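Local atomic coordinates of VWFA domain-containing protein (Bacteroides thetaiotaomicron, PDB entry 3IBS), a protein that is of unknown function but carries a von Willebrand factor type A domain that binds a magnesium ion, and is probably anchored in the cell membrane. Residues V57-F63 with I87-A93. Residues are numbered along the deposited sequence; the frame is centred on the assembly and turned at random.
Sequences VFAGDAF and ISKQGTA
Phe-63 and Ile-87 meet at the edge of the Phe-63 ring, where Ile-87 CG1 lies near the ring plane, 3.6 Å from CE2; one face of the same ring takes Val-57 CG2, offset toward the rim. The Phe-58 ring has Thr-92 CG2 at its edge and the backbone N of Ala-93 obliquely beside CD1. Ile-87 CG1 stands anti to its own carbonyl carbon (chi1 -58°), and the extended chain beyond it carries CD1 into the hairpin, 3.5 Å from Asp-61 O and also against Phe-58 CA.

Two backbone hydrogen bonds tie the turn to the loop 87-93. Ala-93 N, at the N-cap position of helix 94-102, donates to Ala-59 O over 2.8 Å with an N-H...O angle of 159°. Gly-60 N reaches Lys-89 O at 2.9 Å from above the carbonyl plane. A CB on Gly-60 would collide with Gln-90 O and Lys-89 CG, consistent with a glycine at this position. In this von Willebrand factor A fold, the turn joining antiparallel strands 52-58 and 62-69 holds the loop that passes the metal-ion-dependent adhesion site (MIDAS), where Ser-21 and Ser-23 bind magnesium: Thr-92 lies about 4 Å from the ion, side chain to metal, its OG1 hydrogen-bonded to Glu-122 O, while Gln-90 OE1 accepts from Asn-22 N.

Near solvent, the extended Lys-89 chain crosses Asp-61 at about a right angle, CD packing 3.4 Å from OD2 and NZ making a weak, salt-bridging bond of 3.5 Å to OD1. An asparagine at Asp-61 would probably leave the Lys-89 ammonium without this counter-charge.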
loop_
_atom_site.group_PDB
_atom_site.type_symbol
_atom_site.label_atom_id
_atom_site.label_comp_id
_atom_site.label_asym_id
_atom_site.label_seq_id
_atom_site.Cartn_x
_atom_site.Cartn_y
_atom_site.Cartn_z
ATOM N N VAL A 57 -1.335 26.740 -3.506
ATOM C CA VAL A 57 -0.878 25.383 -3.279
ATOM C C VAL A 57 0.267 25.446 -2.260
ATOM O O VAL A 57 0.984 26.455 -2.189
ATOM C CB VAL A 57 -0.491 24.647 -4.595
ATOM C CG1 VAL A 57 -1.738 24.387 -5.463
ATOM C CG2 VAL A 57 0.537 25.462 -5.410
ATOM N N PHE A 58 0.395 24.417 -1.423
ATOM C CA PHE A 58 1.481 24.415 -0.441
ATOM C C PHE A 58 2.020 23.031 -0.167
ATOM O O PHE A 58 1.313 22.001 -0.275
ATOM C CB PHE A 58 1.057 25.100 0.879
ATOM C CG PHE A 58 0.048 24.311 1.699
ATOM C CD1 PHE A 58 0.482 23.381 2.665
ATOM C CD2 PHE A 58 -1.318 24.511 1.524
ATOM C CE1 PHE A 58 -0.432 22.662 3.431
ATOM C CE2 PHE A 58 -2.249 23.810 2.284
ATOM C CZ PHE A 58 -1.825 22.874 3.234
ATOM N N ALA A 59 3.299 23.015 0.184
ATOM C CA ALA A 59 3.881 21.869 0.829
ATOM C C ALA A 59 4.830 22.456 1.872
ATOM O O ALA A 59 4.367 23.005 2.869
ATOM C CB ALA A 59 4.582 20.953 -0.208
ATOM N N GLY A 60 6.136 22.385 1.645
ATOM C CA GLY A 60 7.109 23.080 2.502
ATOM C C GLY A 60 7.075 24.595 2.361
ATOM O O GLY A 60 7.418 25.314 3.308
ATOM N N ASP A 61 6.679 25.074 1.182
ATOM C CA ASP A 61 6.394 26.491 0.926
ATOM C C ASP A 61 4.959 26.611 0.421
ATOM O O ASP A 61 4.330 25.590 0.090
ATOM C CB ASP A 61 7.336 27.054 -0.165
ATOM C CG ASP A 61 8.817 27.075 0.264
ATOM O OD1 ASP A 61 9.116 27.420 1.435
ATOM O OD2 ASP A 61 9.692 26.738 -0.576
ATOM N N ALA A 62 4.461 27.846 0.319
ATOM C CA ALA A 62 3.160 28.135 -0.277
ATOM C C ALA A 62 3.288 29.152 -1.405
ATOM O O ALA A 62 4.035 30.091 -1.287
ATOM C CB ALA A 62 2.187 28.664 0.776
ATOM N N PHE A 63 2.525 28.977 -2.479
ATOM C CA PHE A 63 2.434 30.012 -3.491
ATOM C C PHE A 63 1.044 30.127 -4.101
ATOM O O PHE A 63 0.236 29.202 -4.011
ATOM C CB PHE A 63 3.560 29.887 -4.549
ATOM C CG PHE A 63 3.331 28.834 -5.607
ATOM C CD1 PHE A 63 2.551 29.108 -6.741
ATOM C CD2 PHE A 63 3.956 27.592 -5.514
ATOM C CE1 PHE A 63 2.361 28.130 -7.754
ATOM C CE2 PHE A 63 3.774 26.612 -6.517
ATOM C CZ PHE A 63 2.977 26.883 -7.634
ATOM N N ILE A 87 5.870 22.106 -6.277
ATOM C CA ILE A 87 6.707 22.499 -5.129
ATOM C C ILE A 87 7.610 21.341 -4.726
ATOM O O ILE A 87 7.130 20.276 -4.337
ATOM C CB ILE A 87 5.852 22.913 -3.897
ATOM C CG1 ILE A 87 4.918 24.078 -4.238
ATOM C CG2 ILE A 87 6.759 23.266 -2.686
ATOM C CD1 ILE A 87 3.870 24.346 -3.181
ATOM N N SER A 88 8.921 21.547 -4.792
ATOM C CA SER A 88 9.864 20.484 -4.406
ATOM C C SER A 88 10.163 20.413 -2.897
ATOM O O SER A 88 10.303 19.327 -2.360
ATOM C CB SER A 88 11.161 20.569 -5.213
ATOM O OG SER A 88 11.689 21.875 -5.139
ATOM N N LYS A 89 10.259 21.555 -2.221
ATOM C CA LYS A 89 10.460 21.583 -0.768
ATOM C C LYS A 89 9.296 20.906 -0.037
ATOM O O LYS A 89 8.136 21.313 -0.179
ATOM C CB LYS A 89 10.611 23.026 -0.288
ATOM C CG LYS A 89 10.694 23.188 1.213
ATOM C CD LYS A 89 11.128 24.590 1.588
ATOM C CE LYS A 89 11.102 24.804 3.097
ATOM N NZ LYS A 89 11.658 26.153 3.451
ATOM N N GLN A 90 9.600 19.870 0.746
ATOM C CA GLN A 90 8.527 19.146 1.423
ATOM C C GLN A 90 8.214 19.743 2.802
ATOM O O GLN A 90 9.001 20.506 3.350
ATOM C CB GLN A 90 8.770 17.620 1.416
ATOM C CG GLN A 90 8.624 17.001 -0.023
ATOM C CD GLN A 90 7.262 17.360 -0.688
ATOM O OE1 GLN A 90 6.207 16.879 -0.250
ATOM N NE2 GLN A 90 7.297 18.191 -1.747
ATOM N N GLY A 91 7.030 19.441 3.318
ATOM C CA GLY A 91 6.565 19.990 4.597
ATOM C C GLY A 91 5.068 20.199 4.516
ATOM O O GLY A 91 4.429 19.842 3.511
ATOM N N THR A 92 4.496 20.769 5.571
ATOM C CA THR A 92 3.059 20.977 5.654
ATOM C C THR A 92 2.829 22.392 6.178
ATOM O O THR A 92 2.361 22.576 7.307
ATOM C CB THR A 92 2.383 19.939 6.591
ATOM O OG1 THR A 92 2.827 18.622 6.253
ATOM C CG2 THR A 92 0.831 19.991 6.465
ATOM N N ALA A 93 3.147 23.377 5.343
ATOM C CA ALA A 93 3.165 24.784 5.772
ATOM C C ALA A 93 1.797 25.457 5.695
ATOM O O ALA A 93 1.586 26.393 4.913
ATOM C CB ALA A 93 4.224 25.576 4.975
#